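Local coordinates for protein copper chaperone PCu(A)C (Methylosinus trichosporium OB3b, PDB 6P1F) that binds copper through a histidine brace in its PCu(A)C domain and probably serves as a copper chaperone in a methane-oxidizing bacterium, at residues G21-Q26 with L86-K91; Q26-V31 with M77-S82; D36-L41 with A66-P71; V52-A57 with S82-V87. All coordinates share one frame; numbering follows the deposited sequence.

Interaction 1 (G21-Q26 with L86-K91); sequences GETRAQ and LVDISK
Ala25 and Leu86 are joined by two backbone bonds, Leu86 N to Ala25 O at 2.8 Å and Ala25 N to Leu86 O at 3.2 Å, which defines them as a hydrogen-bonded antiparallel pair. A third bond, Ile89 N to Thr23 O at 2.8 Å, is almost straight, with an N-H...O angle of 177°. The Ile89 side chain follows its own amide to the same carbonyl: with CG1 anti to the carbonyl carbon, beside the backbone N (chi1 -65°), the side chain passes 3.4 Å from Thr23 O at CG1. Beyond it, CD1 packs on Ala25 CB at 3.6 Å, and Pro18 touches both side chains. The two segments mark one end of the pairing between strands 24-33 and 73-89 in the beta-rich, cupredoxin-like PCu(A)C domain. Here the second strand turns a corner at Asp88, whose phi is positive (58°). A water bridges Thr23 and Asp88 at this corner. It donates to Asp88 OD1 at 2.7 Å, accepts from Asp88 N at 3.0 Å, and is also hydrogen-bonded to Thr23 OG1. The other carboxylate oxygen, Asp88 OD2, forms a salt bridge with Arg50, so both ends of the carboxylate are engaged. Arg24 and Val87 run side by side in the same direction; the arginine chain is extended from CG to NE, and Val87 CG2 sits 3.7 Å above the plane of the Arg24 guanidinium, displaced toward its rim. What fixes that guanidinium is a salt bridge from NH1 to Glu85, a zinc ligand of this protein, supplemented by a weak bond to Gln53 OE1.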
# COMPACT_ATOMS: atom_id res chain seq x y z
N GLY A 21 4.00 18.19 -10.67
CA GLY A 21 5.39 18.47 -10.41
C GLY A 21 6.02 17.67 -9.30
O GLY A 21 7.25 17.68 -9.15
N GLU A 22 5.22 16.96 -8.51
CA GLU A 22 5.75 16.22 -7.36
C GLU A 22 6.03 14.74 -7.66
O GLU A 22 5.49 14.18 -8.62
CB GLU A 22 4.81 16.33 -6.17
CG GLU A 22 4.53 17.80 -5.88
CD GLU A 22 4.06 18.07 -4.46
OE1 GLU A 22 3.97 17.12 -3.66
OE2 GLU A 22 3.77 19.26 -4.17
N THR A 23 6.89 14.15 -6.83
CA THR A 23 7.34 12.78 -7.05
C THR A 23 7.03 11.87 -5.85
O THR A 23 7.58 10.80 -5.77
CB THR A 23 8.86 12.74 -7.29
OG1 THR A 23 9.52 13.21 -6.11
CG2 THR A 23 9.24 13.62 -8.48
N ARG A 24 6.15 12.29 -4.93
CA ARG A 24 5.73 11.44 -3.82
C ARG A 24 4.22 11.37 -3.82
O ARG A 24 3.57 12.31 -4.25
CB ARG A 24 6.18 11.98 -2.46
CG ARG A 24 7.57 11.63 -2.07
CD ARG A 24 7.87 12.13 -0.66
NE ARG A 24 9.20 11.69 -0.25
CZ ARG A 24 9.44 10.91 0.80
NH1 ARG A 24 8.44 10.51 1.57
NH2 ARG A 24 10.67 10.54 1.07
N ALA A 25 3.67 10.27 -3.34
CA ALA A 25 2.21 10.19 -3.23
C ALA A 25 1.86 9.19 -2.15
O ALA A 25 2.69 8.36 -1.78
CB ALA A 25 1.60 9.76 -4.58
N GLN A 26 0.64 9.26 -1.63
CA GLN A 26 0.24 8.35 -0.57
C GLN A 26 -0.68 7.29 -1.11
O GLN A 26 -1.54 7.57 -1.93
CB GLN A 26 -0.43 9.10 0.56
CG GLN A 26 0.54 10.04 1.26
CD GLN A 26 0.07 10.49 2.62
OE1 GLN A 26 -1.07 10.24 3.04
NE2 GLN A 26 0.97 11.18 3.34
N LEU A 86 4.71 6.50 -1.41
CA LEU A 86 5.43 6.09 -2.62
C LEU A 86 6.46 7.14 -2.92
O LEU A 86 6.13 8.32 -3.05
CB LEU A 86 4.47 5.95 -3.80
CG LEU A 86 3.24 5.09 -3.49
CD1 LEU A 86 2.30 5.02 -4.73
CD2 LEU A 86 3.63 3.72 -2.99
N VAL A 87 7.72 6.73 -3.00
CA VAL A 87 8.85 7.64 -3.02
C VAL A 87 9.55 7.60 -4.37
O VAL A 87 9.82 6.51 -4.88
CB VAL A 87 9.85 7.24 -1.91
CG1 VAL A 87 11.10 8.16 -1.93
CG2 VAL A 87 9.17 7.28 -0.54
N ASP A 88 9.88 8.78 -4.89
CA ASP A 88 10.58 8.93 -6.18
C ASP A 88 9.80 8.27 -7.30
O ASP A 88 10.28 7.38 -8.00
CB ASP A 88 12.01 8.38 -6.09
CG ASP A 88 12.88 9.17 -5.11
OD1 ASP A 88 12.52 10.33 -4.78
OD2 ASP A 88 13.91 8.65 -4.68
N ILE A 89 8.59 8.78 -7.50
CA ILE A 89 7.72 8.36 -8.57
C ILE A 89 8.26 8.83 -9.92
O ILE A 89 8.51 10.02 -10.10
CB ILE A 89 6.31 8.88 -8.35
CG1 ILE A 89 5.69 8.25 -7.08
CG2 ILE A 89 5.45 8.64 -9.57
CD1 ILE A 89 4.45 9.03 -6.60
N SER A 90 8.46 7.90 -10.86
CA SER A 90 8.91 8.33 -12.19
C SER A 90 7.74 8.43 -13.15
O SER A 90 7.79 9.22 -14.10
CB SER A 90 9.99 7.38 -12.72
OG SER A 90 9.61 6.03 -12.53
N LYS A 91 6.69 7.67 -12.90
CA LYS A 91 5.51 7.73 -13.75
C LYS A 91 4.27 7.28 -12.97
O LYS A 91 4.36 6.45 -12.06
CB LYS A 91 5.70 6.86 -15.00
CG LYS A 91 5.92 5.39 -14.74
CD LYS A 91 5.56 4.56 -15.99
CE LYS A 91 6.15 3.15 -15.93
NZ LYS A 91 7.59 3.17 -15.54
O HOH W 1 10.31 11.56 -3.92

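Interaction 2 (Q26-V31 with M77-S82); sequences QLYMLV and MAPGGS
A type II beta turn from Ala78 to Gly81, interrupting strand 73-89, sets Pro79 against the ring of Tyr28 on strand 24-33. Pro79 CD stands over the middle of one ring face, 3.7 Å from the Tyr28 centroid and 13° off the normal, a CH-pi contact in which the two side chains cross at about a right angle. At the ring edge, near its plane, comes the carbonyl oxygen of Ser82. The phenol end is held too: Tyr28 OH donates to Gln26 OE1 at 2.7 Å. That same oxygen takes a hydrogen from a water at 2.6 Å, and the water accepts from Gly80 N at 2.8 Å, so strand and turn are bridged through one amide group. The turn is closed by Gly81 N to Ala78 O at 2.9 Å, with Gly80 at positive phi (86°) in its third position. In this cupredoxin-like sheet, Trp14 of strand 8-16 also meets the tyrosine ring. A leucine in place of Tyr28 would probably leave Pro79 without its aromatic face and Gln26 OE1 with the water but no phenol donor, the amide then being held less firmly. Deeper in, Met77 CG, anti to its carbonyl carbon (chi1 -63°), lies 3.2 Å from Met29 O. Met77 SD accepts a weak hydrogen bond from Met29 N at 3.5 Å, while Met77 CE lies 3.9 Å from Met29 CG, the two thioether chains running alongside each other.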
# COMPACT_ATOMS: atom_id res chain seq x y z
N GLN A 26 0.64 9.26 -1.63
CA GLN A 26 0.24 8.35 -0.57
C GLN A 26 -0.68 7.29 -1.11
O GLN A 26 -1.54 7.57 -1.93
CB GLN A 26 -0.43 9.10 0.56
CG GLN A 26 0.54 10.04 1.26
CD GLN A 26 0.07 10.49 2.62
OE1 GLN A 26 -1.07 10.24 3.04
NE2 GLN A 26 0.97 11.18 3.34
N LEU A 27 -0.45 6.06 -0.66
CA LEU A 27 -1.25 4.91 -1.03
C LEU A 27 -1.94 4.36 0.23
O LEU A 27 -1.39 4.40 1.31
CB LEU A 27 -0.37 3.84 -1.67
CG LEU A 27 -1.05 2.52 -2.04
CD1 LEU A 27 -0.54 1.95 -3.38
CD2 LEU A 27 -0.90 1.55 -0.91
N TYR A 28 -3.17 3.87 0.07
CA TYR A 28 -3.94 3.38 1.18
C TYR A 28 -4.56 2.04 0.84
O TYR A 28 -5.14 1.90 -0.22
CB TYR A 28 -5.05 4.36 1.55
CG TYR A 28 -4.60 5.80 1.60
CD1 TYR A 28 -4.00 6.32 2.74
CD2 TYR A 28 -4.75 6.61 0.49
CE1 TYR A 28 -3.59 7.64 2.78
CE2 TYR A 28 -4.37 7.93 0.52
CZ TYR A 28 -3.79 8.44 1.68
OH TYR A 28 -3.38 9.75 1.75
N MET A 29 -4.40 1.05 1.70
CA MET A 29 -5.03 -0.24 1.47
C MET A 29 -5.31 -0.89 2.80
O MET A 29 -4.56 -0.70 3.75
CB MET A 29 -4.14 -1.14 0.62
CG MET A 29 -2.74 -1.36 1.23
SD MET A 29 -1.67 -2.25 0.04
CE MET A 29 -0.08 -2.18 0.91
N LEU A 30 -6.37 -1.68 2.85
CA LEU A 30 -6.65 -2.48 4.04
C LEU A 30 -5.93 -3.79 3.90
O LEU A 30 -6.16 -4.51 2.91
CB LEU A 30 -8.17 -2.68 4.16
CG LEU A 30 -8.69 -3.73 5.14
CD1 LEU A 30 -8.15 -3.50 6.54
CD2 LEU A 30 -10.21 -3.60 5.14
N VAL A 31 -5.01 -4.09 4.81
CA VAL A 31 -4.28 -5.36 4.75
C VAL A 31 -4.74 -6.26 5.87
O VAL A 31 -4.77 -5.85 7.04
CB VAL A 31 -2.76 -5.12 4.89
CG1 VAL A 31 -2.00 -6.45 4.79
CG2 VAL A 31 -2.27 -4.14 3.82
N MET A 77 -5.90 1.77 6.51
CA MET A 77 -5.19 2.95 6.05
C MET A 77 -6.16 3.98 5.49
O MET A 77 -7.13 3.60 4.81
CB MET A 77 -4.19 2.59 4.96
CG MET A 77 -3.09 1.64 5.41
SD MET A 77 -1.87 1.50 4.11
CE MET A 77 -1.09 -0.05 4.55
N ALA A 78 -5.86 5.25 5.72
CA ALA A 78 -6.67 6.35 5.18
C ALA A 78 -5.89 7.63 5.35
O ALA A 78 -4.95 7.68 6.17
CB ALA A 78 -8.02 6.43 5.90
N PRO A 79 -6.23 8.65 4.57
CA PRO A 79 -5.53 9.93 4.79
C PRO A 79 -5.61 10.41 6.25
O PRO A 79 -6.68 10.38 6.87
CB PRO A 79 -6.28 10.90 3.86
CG PRO A 79 -6.83 10.02 2.76
CD PRO A 79 -7.08 8.65 3.35
N GLY A 80 -4.49 10.85 6.79
CA GLY A 80 -4.45 11.23 8.19
C GLY A 80 -4.20 10.10 9.17
O GLY A 80 -4.01 10.33 10.37
N GLY A 81 -4.18 8.87 8.66
CA GLY A 81 -3.97 7.71 9.50
C GLY A 81 -2.80 6.92 8.93
O GLY A 81 -1.87 7.51 8.37
N SER A 82 -2.83 5.61 9.11
CA SER A 82 -1.75 4.78 8.55
C SER A 82 -1.75 4.86 7.02
O SER A 82 -2.78 5.02 6.41
CB SER A 82 -1.92 3.33 8.99
OG SER A 82 -1.98 3.26 10.42
O HOH W 2 -2.02 10.32 5.51

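Interaction 3 (D36-L41 with A66-P71); sequences DRPDRL and AIYLPP
The guanidinium of Arg40 and the ring of Tyr68 meet with their planes 41° apart, too tilted for a flat stack. Tyr68 CD1 lies over one face of the guanidinium, 3.8 Å from Arg40 NH1. The Arg40 chain bends at chi3 (-25°, close to eclipsed), which sets the course of NE, and NH2 has a long, weak ion pair with Glu106. Farther out along the ring, Pro38 CB packs 3.5 Å from Tyr68 CE1, so the tyrosine spans from arginine to proline. Pro38 in turn runs beside Pro71, CD to CG at 4.0 Å, which carries the contact past the last paired residues. Between the backbones, Asp39 and Leu69 exchange two hydrogen bonds, N to O at 2.8 Å each way, and Leu41 and Ile67 exchange two more at 2.9 Å. The Asp39 carboxylate is buried but well supplied: OD1 accepts from Arg40 N at 2.7 Å and from Lys107 N, and OD2 accepts from Ala108 N. On the face opposite Arg40 and Tyr68, Leu41 CD2 meets Ile67 CD1 at 4.2 Å, both pointing the same way, with Phe54 touching the two of them and Phe105 covering Leu41 and Leu69. The short strands run at 157° to each other; apolar on one face and partly exposed on the other, they form the two-faced pair expected in a beta sandwich, here the cupredoxin-like fold of PCu(A)C domains.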
# COMPACT_ATOMS: atom_id res chain seq x y z
N ASP A 36 -3.07 -17.75 11.64
CA ASP A 36 -2.77 -17.91 13.06
C ASP A 36 -1.31 -17.67 13.36
O ASP A 36 -0.88 -17.92 14.48
CB ASP A 36 -3.06 -19.35 13.51
CG ASP A 36 -4.51 -19.64 13.61
OD1 ASP A 36 -5.30 -18.67 13.59
OD2 ASP A 36 -4.86 -20.84 13.73
N ARG A 37 -0.56 -17.28 12.34
CA ARG A 37 0.89 -17.04 12.44
C ARG A 37 1.13 -15.67 11.82
O ARG A 37 0.32 -15.21 11.02
CB ARG A 37 1.71 -18.11 11.70
CG ARG A 37 1.22 -19.54 11.88
CD ARG A 37 2.20 -20.37 12.71
NE ARG A 37 3.50 -20.52 12.06
CZ ARG A 37 4.66 -20.58 12.70
NH1 ARG A 37 4.69 -20.49 14.03
NH2 ARG A 37 5.79 -20.72 12.02
N PRO A 38 2.22 -14.99 12.21
CA PRO A 38 2.42 -13.66 11.67
C PRO A 38 2.90 -13.73 10.22
O PRO A 38 3.31 -14.78 9.72
CB PRO A 38 3.52 -13.06 12.58
CG PRO A 38 4.24 -14.26 13.11
CD PRO A 38 3.20 -15.34 13.26
N ASP A 39 2.79 -12.60 9.54
CA ASP A 39 3.37 -12.48 8.21
C ASP A 39 4.09 -11.13 8.18
O ASP A 39 4.07 -10.38 9.15
CB ASP A 39 2.29 -12.56 7.10
CG ASP A 39 2.84 -13.09 5.77
OD1 ASP A 39 4.02 -12.88 5.46
OD2 ASP A 39 2.05 -13.69 5.01
N ARG A 40 4.74 -10.83 7.06
CA ARG A 40 5.43 -9.53 6.92
C ARG A 40 5.33 -9.10 5.48
O ARG A 40 5.67 -9.87 4.60
CB ARG A 40 6.91 -9.65 7.32
CG ARG A 40 7.60 -8.28 7.50
CD ARG A 40 9.08 -8.45 7.91
NE ARG A 40 9.23 -9.74 8.57
CZ ARG A 40 9.35 -9.90 9.88
NH1 ARG A 40 9.39 -8.84 10.68
NH2 ARG A 40 9.45 -11.12 10.38
N LEU A 41 4.85 -7.88 5.27
CA LEU A 41 4.89 -7.27 3.94
C LEU A 41 6.27 -6.71 3.75
O LEU A 41 6.62 -5.72 4.39
CB LEU A 41 3.83 -6.17 3.83
CG LEU A 41 3.87 -5.40 2.51
CD1 LEU A 41 3.81 -6.27 1.30
CD2 LEU A 41 2.73 -4.40 2.49
N ALA A 66 8.94 -2.26 5.87
CA ALA A 66 8.19 -3.50 5.85
C ALA A 66 7.07 -3.33 6.87
O ALA A 66 7.10 -2.40 7.67
CB ALA A 66 9.07 -4.69 6.19
N ILE A 67 6.06 -4.19 6.83
CA ILE A 67 5.07 -4.17 7.88
C ILE A 67 5.02 -5.55 8.50
O ILE A 67 4.76 -6.51 7.80
CB ILE A 67 3.65 -3.85 7.36
CG1 ILE A 67 3.60 -2.53 6.60
CG2 ILE A 67 2.66 -3.83 8.52
CD1 ILE A 67 2.20 -2.25 6.00
N TYR A 68 5.30 -5.66 9.80
CA TYR A 68 5.02 -6.92 10.48
C TYR A 68 3.53 -7.00 10.77
O TYR A 68 2.92 -6.09 11.34
CB TYR A 68 5.84 -7.01 11.79
CG TYR A 68 5.53 -8.21 12.66
CD1 TYR A 68 6.09 -9.46 12.40
CD2 TYR A 68 4.71 -8.08 13.77
CE1 TYR A 68 5.84 -10.55 13.24
CE2 TYR A 68 4.46 -9.15 14.61
CZ TYR A 68 5.02 -10.38 14.33
OH TYR A 68 4.75 -11.42 15.18
N LEU A 69 2.93 -8.11 10.35
CA LEU A 69 1.53 -8.39 10.57
C LEU A 69 1.32 -9.51 11.56
O LEU A 69 1.53 -10.66 11.20
CB LEU A 69 0.91 -8.81 9.24
CG LEU A 69 1.12 -7.77 8.15
CD1 LEU A 69 0.99 -8.42 6.78
CD2 LEU A 69 0.03 -6.72 8.36
N PRO A 70 0.90 -9.20 12.79
CA PRO A 70 0.59 -10.23 13.79
C PRO A 70 -0.48 -11.18 13.27
O PRO A 70 -1.21 -10.81 12.34
CB PRO A 70 0.05 -9.43 14.97
CG PRO A 70 0.63 -8.09 14.82
CD PRO A 70 0.83 -7.84 13.35
N PRO A 71 -0.58 -12.36 13.87
CA PRO A 71 -1.69 -13.25 13.54
C PRO A 71 -3.03 -12.53 13.74
O PRO A 71 -3.15 -11.71 14.65
CB PRO A 71 -1.55 -14.40 14.54
CG PRO A 71 -0.17 -14.28 15.10
CD PRO A 71 0.24 -12.85 15.00

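Interaction 4 (V52-A57 with S82-V87); sequences VQFHIA and SHVELV
His55 and His83 point the same way from adjacent strands, their ring planes only 6° apart. The rings are slid so far that they barely overlap, with 4.6 Å between centroids. The face of the His83 ring is met instead by His55 CB, 3.8 Å from the His83 centroid and 25° off its normal, in a CH-pi contact. His83 CG lies between its backbone N and carbonyl carbon (chi1 65°), a crowded position that starts the ring toward its neighbour. Each ND1 is bonded away from the pair, His55 to Leu60 O and His83 to Gly81 O, which would restrain the ring rotations; His55 NE2 and His83 NE2 are 4.2 Å apart. Glu85 crosses His55 obliquely, its OE1 4.0 Å from His55 NE2, while its strongest polar partner is Arg24; Glu85 CG reaches the edge of the His83 ring, in plane. These three residues, with His59, are seen to bind zinc in this protein, although no metal occupies this chain. Replacing His55 by an alanine would probably cost the site one ligand and leave Leu60 O without its donor and His83 without a ring alongside. Strands 49-55 and 73-89 are antiparallel neighbours in the sheet, and His55 N bonds to His83 O at 2.8 Å. The face opposite the histidines is apolar: Phe54 lies alongside Val84, CD1 to CG2 at 3.6 Å, and Val52 CG1 meets Leu86 CD2 at 3.8 Å. Past the strand end, a water links Ser82 OG, at 2.7 Å, with Ala57 N.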
# COMPACT_ATOMS: atom_id res chain seq x y z
N VAL A 52 9.12 2.44 -1.04
CA VAL A 52 7.99 2.78 -0.20
C VAL A 52 8.41 2.93 1.24
O VAL A 52 9.42 2.36 1.70
CB VAL A 52 6.86 1.73 -0.27
CG1 VAL A 52 6.39 1.52 -1.72
CG2 VAL A 52 7.31 0.43 0.35
N GLN A 53 7.64 3.76 1.93
CA GLN A 53 7.78 3.97 3.36
C GLN A 53 6.42 3.81 4.01
O GLN A 53 5.45 4.52 3.71
CB GLN A 53 8.35 5.37 3.68
CG GLN A 53 9.68 5.62 2.99
CD GLN A 53 10.16 7.08 3.07
OE1 GLN A 53 9.45 7.97 3.53
NE2 GLN A 53 11.38 7.32 2.58
N PHE A 54 6.36 2.84 4.91
CA PHE A 54 5.12 2.58 5.62
C PHE A 54 5.05 3.44 6.87
O PHE A 54 6.02 3.57 7.61
CB PHE A 54 5.01 1.12 5.98
CG PHE A 54 5.03 0.19 4.79
CD1 PHE A 54 3.90 0.02 4.03
CD2 PHE A 54 6.17 -0.53 4.46
CE1 PHE A 54 3.91 -0.86 2.94
CE2 PHE A 54 6.18 -1.42 3.39
CZ PHE A 54 5.04 -1.57 2.62
N HIS A 55 3.90 4.05 7.06
CA HIS A 55 3.61 4.79 8.28
C HIS A 55 2.44 4.13 8.98
O HIS A 55 1.32 4.23 8.52
CB HIS A 55 3.28 6.24 7.95
CG HIS A 55 4.43 7.00 7.36
ND1 HIS A 55 5.18 7.88 8.10
CD2 HIS A 55 4.96 7.00 6.12
CE1 HIS A 55 6.11 8.41 7.33
NE2 HIS A 55 6.00 7.89 6.13
N ILE A 56 2.71 3.44 10.07
CA ILE A 56 1.65 2.65 10.69
C ILE A 56 1.60 2.95 12.18
O ILE A 56 2.57 3.44 12.75
CB ILE A 56 1.83 1.13 10.45
CG1 ILE A 56 3.11 0.63 11.13
CG2 ILE A 56 1.84 0.80 8.94
CD1 ILE A 56 3.21 -0.89 11.16
N ALA A 57 0.46 2.70 12.79
CA ALA A 57 0.27 2.97 14.21
C ALA A 57 0.94 1.90 15.06
O ALA A 57 1.09 0.75 14.63
CB ALA A 57 -1.22 3.06 14.53
N SER A 82 -2.83 5.61 9.11
CA SER A 82 -1.75 4.78 8.55
C SER A 82 -1.75 4.86 7.02
O SER A 82 -2.78 5.02 6.41
CB SER A 82 -1.92 3.33 8.99
OG SER A 82 -1.98 3.26 10.42
N HIS A 83 -0.59 4.74 6.40
CA HIS A 83 -0.55 4.94 4.95
C HIS A 83 0.80 4.50 4.45
O HIS A 83 1.74 4.29 5.24
CB HIS A 83 -0.80 6.41 4.57
CG HIS A 83 0.27 7.35 5.03
ND1 HIS A 83 0.29 7.88 6.30
CD2 HIS A 83 1.35 7.86 4.39
CE1 HIS A 83 1.34 8.68 6.43
NE2 HIS A 83 1.99 8.69 5.29
N VAL A 84 0.90 4.37 3.14
CA VAL A 84 2.15 4.12 2.49
C VAL A 84 2.59 5.35 1.71
O VAL A 84 1.80 5.90 0.97
CB VAL A 84 2.02 2.95 1.51
CG1 VAL A 84 3.39 2.57 0.95
CG2 VAL A 84 1.32 1.78 2.17
N GLU A 85 3.84 5.77 1.86
CA GLU A 85 4.35 6.81 0.97
C GLU A 85 5.10 6.16 -0.18
O GLU A 85 5.95 5.31 0.04
CB GLU A 85 5.27 7.77 1.72
CG GLU A 85 4.52 8.81 2.49
CD GLU A 85 5.13 10.18 2.33
OE1 GLU A 85 6.07 10.48 3.09
OE2 GLU A 85 4.69 10.93 1.42
N LEU A 86 4.71 6.50 -1.41
CA LEU A 86 5.43 6.09 -2.62
C LEU A 86 6.46 7.14 -2.92
O LEU A 86 6.13 8.32 -3.05
CB LEU A 86 4.47 5.95 -3.80
CG LEU A 86 3.24 5.09 -3.49
CD1 LEU A 86 2.30 5.02 -4.73
CD2 LEU A 86 3.63 3.72 -2.99
N VAL A 87 7.72 6.73 -3.00
CA VAL A 87 8.85 7.64 -3.02
C VAL A 87 9.55 7.60 -4.37
O VAL A 87 9.82 6.51 -4.88
CB VAL A 87 9.85 7.24 -1.91
CG1 VAL A 87 11.10 8.16 -1.93
CG2 VAL A 87 9.17 7.28 -0.54
O HOH W 3 -1.97 0.82 11.68

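How the interactions relate
Strand 73-89 is common to interactions 1, 2 and 4: interactions 1 and 2 join it to strand 24-33, interaction 4 to strand 49-55. Three of the four zinc residues, His55, His83 and Glu85, lie in interaction 4, His59 being outside all four contacts, and interactions 1 and 2 touch them directly. Interaction 1 supplies Arg24 NH1, 2.8 Å from Glu85 OE1 in a salt bridge; interaction 2 brings Tyr28 CE1 to 3.5 Å from His83 CB. Interaction 3, with its centre about 27 Å from that of interaction 1, contributes through the apolar interior: Leu41 CD2 is 3.7 Å from Phe54 CZ of interaction 4 and 3.9 Å from Met29 CE of interaction 2. The copper ligands His1 and His12 belong to none.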